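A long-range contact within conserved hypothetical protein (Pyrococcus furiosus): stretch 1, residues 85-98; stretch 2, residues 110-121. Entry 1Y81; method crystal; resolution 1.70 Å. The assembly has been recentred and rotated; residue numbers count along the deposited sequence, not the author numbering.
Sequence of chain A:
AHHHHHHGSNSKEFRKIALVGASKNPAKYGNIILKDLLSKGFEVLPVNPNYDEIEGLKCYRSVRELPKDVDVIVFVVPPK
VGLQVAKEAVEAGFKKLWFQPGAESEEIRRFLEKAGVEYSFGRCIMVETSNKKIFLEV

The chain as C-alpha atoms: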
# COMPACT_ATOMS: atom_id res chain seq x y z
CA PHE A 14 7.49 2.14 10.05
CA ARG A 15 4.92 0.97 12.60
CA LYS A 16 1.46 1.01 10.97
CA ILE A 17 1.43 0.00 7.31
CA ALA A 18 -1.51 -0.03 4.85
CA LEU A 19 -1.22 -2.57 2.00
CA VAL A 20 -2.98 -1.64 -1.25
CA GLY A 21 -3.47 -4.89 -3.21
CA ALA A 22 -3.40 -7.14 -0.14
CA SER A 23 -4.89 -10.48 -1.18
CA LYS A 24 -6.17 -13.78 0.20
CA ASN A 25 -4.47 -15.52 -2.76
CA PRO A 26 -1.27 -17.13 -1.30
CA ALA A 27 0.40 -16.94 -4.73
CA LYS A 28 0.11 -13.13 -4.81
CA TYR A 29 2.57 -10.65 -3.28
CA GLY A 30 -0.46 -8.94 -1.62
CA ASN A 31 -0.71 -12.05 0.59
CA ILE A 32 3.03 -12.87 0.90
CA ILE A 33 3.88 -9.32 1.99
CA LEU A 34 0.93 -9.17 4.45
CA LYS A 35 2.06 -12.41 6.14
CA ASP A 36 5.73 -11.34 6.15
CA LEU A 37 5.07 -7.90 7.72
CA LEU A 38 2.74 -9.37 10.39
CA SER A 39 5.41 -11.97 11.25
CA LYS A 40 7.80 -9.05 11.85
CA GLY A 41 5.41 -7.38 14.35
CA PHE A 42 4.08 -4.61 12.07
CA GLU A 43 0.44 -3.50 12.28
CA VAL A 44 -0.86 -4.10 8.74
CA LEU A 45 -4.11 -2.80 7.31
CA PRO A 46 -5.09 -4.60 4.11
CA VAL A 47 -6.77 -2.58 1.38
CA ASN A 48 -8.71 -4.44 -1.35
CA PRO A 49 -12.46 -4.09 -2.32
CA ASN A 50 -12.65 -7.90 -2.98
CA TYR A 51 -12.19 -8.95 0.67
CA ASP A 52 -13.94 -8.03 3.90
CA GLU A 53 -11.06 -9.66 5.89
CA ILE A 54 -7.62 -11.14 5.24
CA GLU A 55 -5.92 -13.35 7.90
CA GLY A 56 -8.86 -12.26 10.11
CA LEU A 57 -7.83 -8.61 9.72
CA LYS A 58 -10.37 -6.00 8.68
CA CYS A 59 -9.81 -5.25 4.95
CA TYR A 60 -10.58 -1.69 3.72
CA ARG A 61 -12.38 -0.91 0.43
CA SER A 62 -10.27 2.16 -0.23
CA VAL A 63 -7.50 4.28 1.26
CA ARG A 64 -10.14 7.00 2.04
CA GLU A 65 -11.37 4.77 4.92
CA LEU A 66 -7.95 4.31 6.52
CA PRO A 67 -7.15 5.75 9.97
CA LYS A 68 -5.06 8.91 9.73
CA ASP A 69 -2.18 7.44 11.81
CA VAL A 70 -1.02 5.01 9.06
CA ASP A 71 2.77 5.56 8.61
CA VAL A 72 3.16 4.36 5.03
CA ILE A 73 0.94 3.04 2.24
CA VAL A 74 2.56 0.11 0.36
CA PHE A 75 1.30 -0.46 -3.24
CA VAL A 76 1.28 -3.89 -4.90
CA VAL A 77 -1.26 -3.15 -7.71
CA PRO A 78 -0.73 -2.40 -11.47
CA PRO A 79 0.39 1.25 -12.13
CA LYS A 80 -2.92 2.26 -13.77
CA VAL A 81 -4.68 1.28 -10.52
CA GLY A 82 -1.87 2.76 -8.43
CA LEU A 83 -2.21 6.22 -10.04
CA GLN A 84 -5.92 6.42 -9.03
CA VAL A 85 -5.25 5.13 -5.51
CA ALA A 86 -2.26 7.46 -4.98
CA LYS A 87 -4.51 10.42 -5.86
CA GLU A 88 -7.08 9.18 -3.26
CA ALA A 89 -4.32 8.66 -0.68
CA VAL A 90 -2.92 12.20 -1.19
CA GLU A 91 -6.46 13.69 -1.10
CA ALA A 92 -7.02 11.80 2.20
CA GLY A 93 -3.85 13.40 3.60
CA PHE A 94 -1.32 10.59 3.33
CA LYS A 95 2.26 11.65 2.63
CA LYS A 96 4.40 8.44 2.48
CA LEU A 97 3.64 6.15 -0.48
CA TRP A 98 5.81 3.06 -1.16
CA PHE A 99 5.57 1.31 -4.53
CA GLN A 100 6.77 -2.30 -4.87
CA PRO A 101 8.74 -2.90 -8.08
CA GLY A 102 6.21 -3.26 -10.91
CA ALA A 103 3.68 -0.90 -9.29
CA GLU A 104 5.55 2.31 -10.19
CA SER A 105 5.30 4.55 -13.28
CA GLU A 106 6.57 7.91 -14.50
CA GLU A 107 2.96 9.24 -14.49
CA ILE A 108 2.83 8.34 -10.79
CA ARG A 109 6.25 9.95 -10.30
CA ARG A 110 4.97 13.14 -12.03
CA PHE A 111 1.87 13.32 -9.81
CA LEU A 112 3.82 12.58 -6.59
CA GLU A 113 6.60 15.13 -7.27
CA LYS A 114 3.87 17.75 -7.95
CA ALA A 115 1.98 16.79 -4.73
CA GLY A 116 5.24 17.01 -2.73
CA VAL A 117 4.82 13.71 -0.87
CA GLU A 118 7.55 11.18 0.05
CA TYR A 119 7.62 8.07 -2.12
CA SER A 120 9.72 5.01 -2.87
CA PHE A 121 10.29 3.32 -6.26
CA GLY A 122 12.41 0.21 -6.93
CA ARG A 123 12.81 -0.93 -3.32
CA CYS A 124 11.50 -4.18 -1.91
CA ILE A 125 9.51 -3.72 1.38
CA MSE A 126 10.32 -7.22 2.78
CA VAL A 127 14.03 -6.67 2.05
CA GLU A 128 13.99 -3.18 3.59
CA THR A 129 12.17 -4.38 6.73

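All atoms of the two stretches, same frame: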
# COMPACT_ATOMS: atom_id res chain seq x y z
N VAL A 85 -5.34 5.31 -6.96
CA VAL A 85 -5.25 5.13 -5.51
C VAL A 85 -4.32 6.15 -4.86
O VAL A 85 -4.60 6.64 -3.76
CB VAL A 85 -4.87 3.67 -5.14
CG1 VAL A 85 -4.70 3.50 -3.63
CG2 VAL A 85 -5.92 2.70 -5.69
N ALA A 86 -3.21 6.47 -5.53
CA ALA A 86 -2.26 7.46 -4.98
C ALA A 86 -2.90 8.84 -4.89
O ALA A 86 -2.67 9.55 -3.94
CB ALA A 86 -0.95 7.50 -5.79
N LYS A 87 -3.73 9.17 -5.89
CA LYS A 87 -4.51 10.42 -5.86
C LYS A 87 -5.46 10.44 -4.65
O LYS A 87 -5.49 11.43 -3.89
CB LYS A 87 -5.29 10.59 -7.17
CG LYS A 87 -4.43 10.99 -8.37
N GLU A 88 -6.17 9.33 -4.43
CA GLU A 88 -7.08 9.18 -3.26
C GLU A 88 -6.34 9.30 -1.93
O GLU A 88 -6.81 9.97 -0.98
CB GLU A 88 -7.82 7.84 -3.31
CG GLU A 88 -8.80 7.66 -4.43
CD GLU A 88 -9.15 6.20 -4.68
OE1 GLU A 88 -9.05 5.37 -3.74
OE2 GLU A 88 -9.53 5.86 -5.83
N ALA A 89 -5.18 8.64 -1.86
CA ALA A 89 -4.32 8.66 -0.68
C ALA A 89 -3.84 10.08 -0.34
O ALA A 89 -3.88 10.49 0.82
CB ALA A 89 -3.12 7.72 -0.89
N VAL A 90 -3.40 10.82 -1.37
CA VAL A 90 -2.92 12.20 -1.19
C VAL A 90 -4.09 13.11 -0.77
O VAL A 90 -3.96 13.91 0.16
CB VAL A 90 -2.19 12.73 -2.48
CG1 VAL A 90 -1.98 14.25 -2.42
CG2 VAL A 90 -0.86 12.02 -2.65
N GLU A 91 -5.23 12.96 -1.45
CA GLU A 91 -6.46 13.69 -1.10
C GLU A 91 -6.89 13.43 0.36
O GLU A 91 -7.40 14.34 1.03
CB GLU A 91 -7.59 13.33 -2.06
CG GLU A 91 -8.68 14.40 -2.16
CD GLU A 91 -10.01 13.86 -2.68
OE1 GLU A 91 -10.04 12.72 -3.21
OE2 GLU A 91 -11.03 14.58 -2.56
N ALA A 92 -6.66 12.21 0.84
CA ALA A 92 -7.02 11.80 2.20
C ALA A 92 -5.95 12.20 3.22
O ALA A 92 -6.08 11.93 4.42
CB ALA A 92 -7.27 10.27 2.26
N GLY A 93 -4.88 12.84 2.73
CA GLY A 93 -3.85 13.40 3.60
C GLY A 93 -2.63 12.54 3.85
O GLY A 93 -1.81 12.85 4.72
N PHE A 94 -2.48 11.44 3.11
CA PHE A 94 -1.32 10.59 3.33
C PHE A 94 -0.11 11.11 2.55
O PHE A 94 -0.26 11.62 1.44
CB PHE A 94 -1.65 9.12 3.03
CG PHE A 94 -2.71 8.57 3.93
CD1 PHE A 94 -2.42 8.25 5.26
CD2 PHE A 94 -4.02 8.43 3.47
CE1 PHE A 94 -3.43 7.76 6.12
CE2 PHE A 94 -5.02 7.94 4.32
CZ PHE A 94 -4.72 7.61 5.65
N LYS A 95 1.06 11.00 3.15
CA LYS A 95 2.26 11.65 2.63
C LYS A 95 3.48 10.73 2.44
O LYS A 95 4.56 11.21 2.07
CB LYS A 95 2.63 12.83 3.54
N LYS A 96 3.32 9.42 2.69
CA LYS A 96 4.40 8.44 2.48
C LYS A 96 3.88 7.22 1.70
O LYS A 96 3.19 6.37 2.25
CB LYS A 96 5.03 7.99 3.80
CG LYS A 96 6.24 8.78 4.24
CD LYS A 96 6.97 8.08 5.37
N LEU A 97 4.21 7.17 0.41
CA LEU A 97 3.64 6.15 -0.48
C LEU A 97 4.77 5.30 -1.10
O LEU A 97 5.61 5.81 -1.83
CB LEU A 97 2.78 6.81 -1.58
CG LEU A 97 1.66 7.83 -1.24
CD1 LEU A 97 0.93 8.29 -2.52
CD2 LEU A 97 0.65 7.27 -0.22
N TRP A 98 4.75 4.00 -0.79
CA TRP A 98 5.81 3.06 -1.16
C TRP A 98 5.31 2.14 -2.26
O TRP A 98 4.36 1.41 -2.05
CB TRP A 98 6.19 2.23 0.06
CG TRP A 98 7.29 1.19 -0.17
CD1 TRP A 98 7.24 0.08 -0.99
CD2 TRP A 98 8.58 1.16 0.46
NE1 TRP A 98 8.44 -0.62 -0.92
CE2 TRP A 98 9.26 0.03 -0.03
CE3 TRP A 98 9.22 2.00 1.39
CZ2 TRP A 98 10.57 -0.30 0.38
CZ3 TRP A 98 10.52 1.67 1.80
CH2 TRP A 98 11.18 0.54 1.29
N ARG A 110 5.39 11.77 -11.68
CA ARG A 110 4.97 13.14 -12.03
C ARG A 110 3.94 13.70 -11.03
O ARG A 110 4.09 14.82 -10.53
CB ARG A 110 4.37 13.17 -13.43
CD ARG A 110 5.67 13.33 -16.08
NE ARG A 110 4.63 12.47 -16.65
CZ ARG A 110 4.86 11.43 -17.44
NH1 ARG A 110 6.10 11.08 -17.76
NH2 ARG A 110 3.83 10.72 -17.91
N PHE A 111 2.91 12.91 -10.75
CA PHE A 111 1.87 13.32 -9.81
C PHE A 111 2.41 13.51 -8.38
O PHE A 111 2.07 14.48 -7.70
CB PHE A 111 0.70 12.33 -9.82
CG PHE A 111 -0.21 12.46 -8.63
CD1 PHE A 111 -1.14 13.51 -8.56
CD2 PHE A 111 -0.11 11.57 -7.57
CE1 PHE A 111 -1.97 13.64 -7.45
CE2 PHE A 111 -0.93 11.70 -6.45
CZ PHE A 111 -1.86 12.74 -6.40
N LEU A 112 3.24 12.56 -7.94
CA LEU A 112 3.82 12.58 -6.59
C LEU A 112 4.83 13.72 -6.35
O LEU A 112 4.85 14.31 -5.27
CB LEU A 112 4.47 11.24 -6.25
CG LEU A 112 3.54 10.04 -6.11
CD1 LEU A 112 4.35 8.81 -5.73
CD2 LEU A 112 2.41 10.30 -5.10
N GLU A 113 5.66 14.00 -7.36
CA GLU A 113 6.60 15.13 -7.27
C GLU A 113 5.85 16.46 -7.19
O GLU A 113 6.23 17.34 -6.42
CB GLU A 113 7.60 15.11 -8.45
CG GLU A 113 8.68 13.98 -8.39
CD GLU A 113 9.76 14.16 -7.28
OE1 GLU A 113 9.69 15.13 -6.49
OE2 GLU A 113 10.69 13.32 -7.20
N LYS A 114 4.76 16.57 -7.96
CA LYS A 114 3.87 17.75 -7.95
C LYS A 114 3.12 17.91 -6.61
O LYS A 114 2.96 19.03 -6.11
CB LYS A 114 2.87 17.68 -9.11
CG LYS A 114 2.14 18.99 -9.40
N ALA A 115 2.68 16.79 -6.03
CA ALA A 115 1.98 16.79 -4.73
C ALA A 115 2.93 17.05 -3.55
O ALA A 115 2.48 17.45 -2.46
CB ALA A 115 1.22 15.48 -4.53
N GLY A 116 4.22 16.81 -3.76
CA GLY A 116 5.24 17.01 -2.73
C GLY A 116 5.18 16.02 -1.58
O GLY A 116 5.43 16.38 -0.43
N VAL A 117 4.83 14.77 -1.89
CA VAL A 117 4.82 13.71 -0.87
C VAL A 117 6.08 12.83 -1.00
O VAL A 117 6.72 12.82 -2.07
CB VAL A 117 3.53 12.84 -0.95
CG1 VAL A 117 2.29 13.71 -0.86
CG2 VAL A 117 3.51 12.00 -2.22
N GLU A 118 6.44 12.13 0.08
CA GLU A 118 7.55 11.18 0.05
C GLU A 118 7.08 9.92 -0.64
O GLU A 118 5.94 9.49 -0.44
CB GLU A 118 8.00 10.81 1.46
CG GLU A 118 8.57 11.93 2.30
CD GLU A 118 8.98 11.45 3.69
OE1 GLU A 118 9.92 10.64 3.78
OE2 GLU A 118 8.35 11.87 4.68
N TYR A 119 7.95 9.33 -1.46
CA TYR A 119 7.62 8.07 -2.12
C TYR A 119 8.86 7.22 -2.33
O TYR A 119 9.99 7.73 -2.26
CB TYR A 119 6.93 8.32 -3.47
CG TYR A 119 7.83 8.91 -4.53
CD1 TYR A 119 8.62 8.09 -5.35
CD2 TYR A 119 7.91 10.30 -4.71
CE1 TYR A 119 9.46 8.64 -6.34
CE2 TYR A 119 8.74 10.86 -5.69
CZ TYR A 119 9.51 10.02 -6.50
OH TYR A 119 10.34 10.56 -7.46
N SER A 120 8.64 5.93 -2.60
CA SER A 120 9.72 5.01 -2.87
C SER A 120 9.39 4.22 -4.14
O SER A 120 8.27 3.68 -4.27
CB SER A 120 9.95 4.07 -1.67
OG SER A 120 11.02 3.17 -1.91
N PHE A 121 10.33 4.21 -5.08
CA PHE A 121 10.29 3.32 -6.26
C PHE A 121 11.46 2.35 -6.16
O PHE A 121 12.50 2.69 -5.58
CB PHE A 121 10.47 4.11 -7.57
CG PHE A 121 9.23 4.85 -8.06
CD1 PHE A 121 8.09 5.01 -7.26
CD2 PHE A 121 9.24 5.41 -9.35
CE1 PHE A 121 6.95 5.70 -7.75
CE2 PHE A 121 8.12 6.10 -9.84
CZ PHE A 121 6.97 6.25 -9.03

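Each stretch runs from a helix through a glycine-containing turn into a strand, and the two units pack side by side: the helix axes lie 13° from parallel with a closest approach of 10.8 Å, the strand axes 10° from parallel at 4.7 Å. Together they bury 611 Å², summed over both sides.

Arg 110 makes no contact, so the interface begins at Phe 111, whose CA-to-CB bond points toward the first helix. With chi1 at 163° (t), its ring lies against that helix. Lys 87 CG sits over one face, 3.9 Å from the ring centroid and 19° off the normal, a CH-pi contact that uses the aliphatic part of the lysine; the chain beyond CG is not modelled. Ala 86 O approaches the ring edge, 3.7 Å from Phe 111 CE2, and Val 90 CG2 lies 3.8 Å from the same CE2.

Leu 112 starts sideways, but its m,t rotamer brings the end of the side chain nearer, with CD2 making the contacts. Its CD2 reaches Leu 97 CD1 at 3.6 Å and also lies 4.4 Å from both Ala 86 CB and Val 90 CG2, so one buried branch links helix and strand of stretch 1. Ala 86 points toward stretch 2, and its CB lies 4.3 Å from Phe 111 CE2; a single methyl is enough side chain for a contact this close to the helix backbone.

Glu 113 and Lys 114 are exposed and do not touch stretch 1, in keeping with their polar character. Ala 115 points back toward it, its CB 4.0 Å from Val 90 CG1. Gly 116 then leaves helical geometry with phi 70°, a value that favours glycine.

Val 117 points toward stretch 1 and closes the apolar cluster: its CG1 is 4.0 Å from Val 90 CG2, and its CB packs 3.6 Å from Lys 95 O.

From Glu 118 the backbone takes over as a parallel bridge ladder pairs Lys 96, Leu 97 and Trp 98 with Glu 118, Tyr 119 and Ser 120. Glu 118 N donates to Lys 95 O (2.9 Å, 138°), and Glu 118 O accepts from Leu 97 N (3.0 Å, 167°), the straightest of the three bonds. Ser 120 N donates to Leu 97 O (3.1 Å, 147°), which Tyr 119 CA also approaches at 3.0 Å in a CA-H...O contact.

Tyr 119 shares a sheet face with Leu 97, but its end leads away, and its OH donates to Glu 113 OE2 at 2.8 Å, tying strand to helix within stretch 2. Ser 120 lies on the other face with Trp 98; its compact CB sits over the six-membered ring, 4.1 Å from the centroid and 26° off the normal. Phe 121 makes no contact with stretch 1.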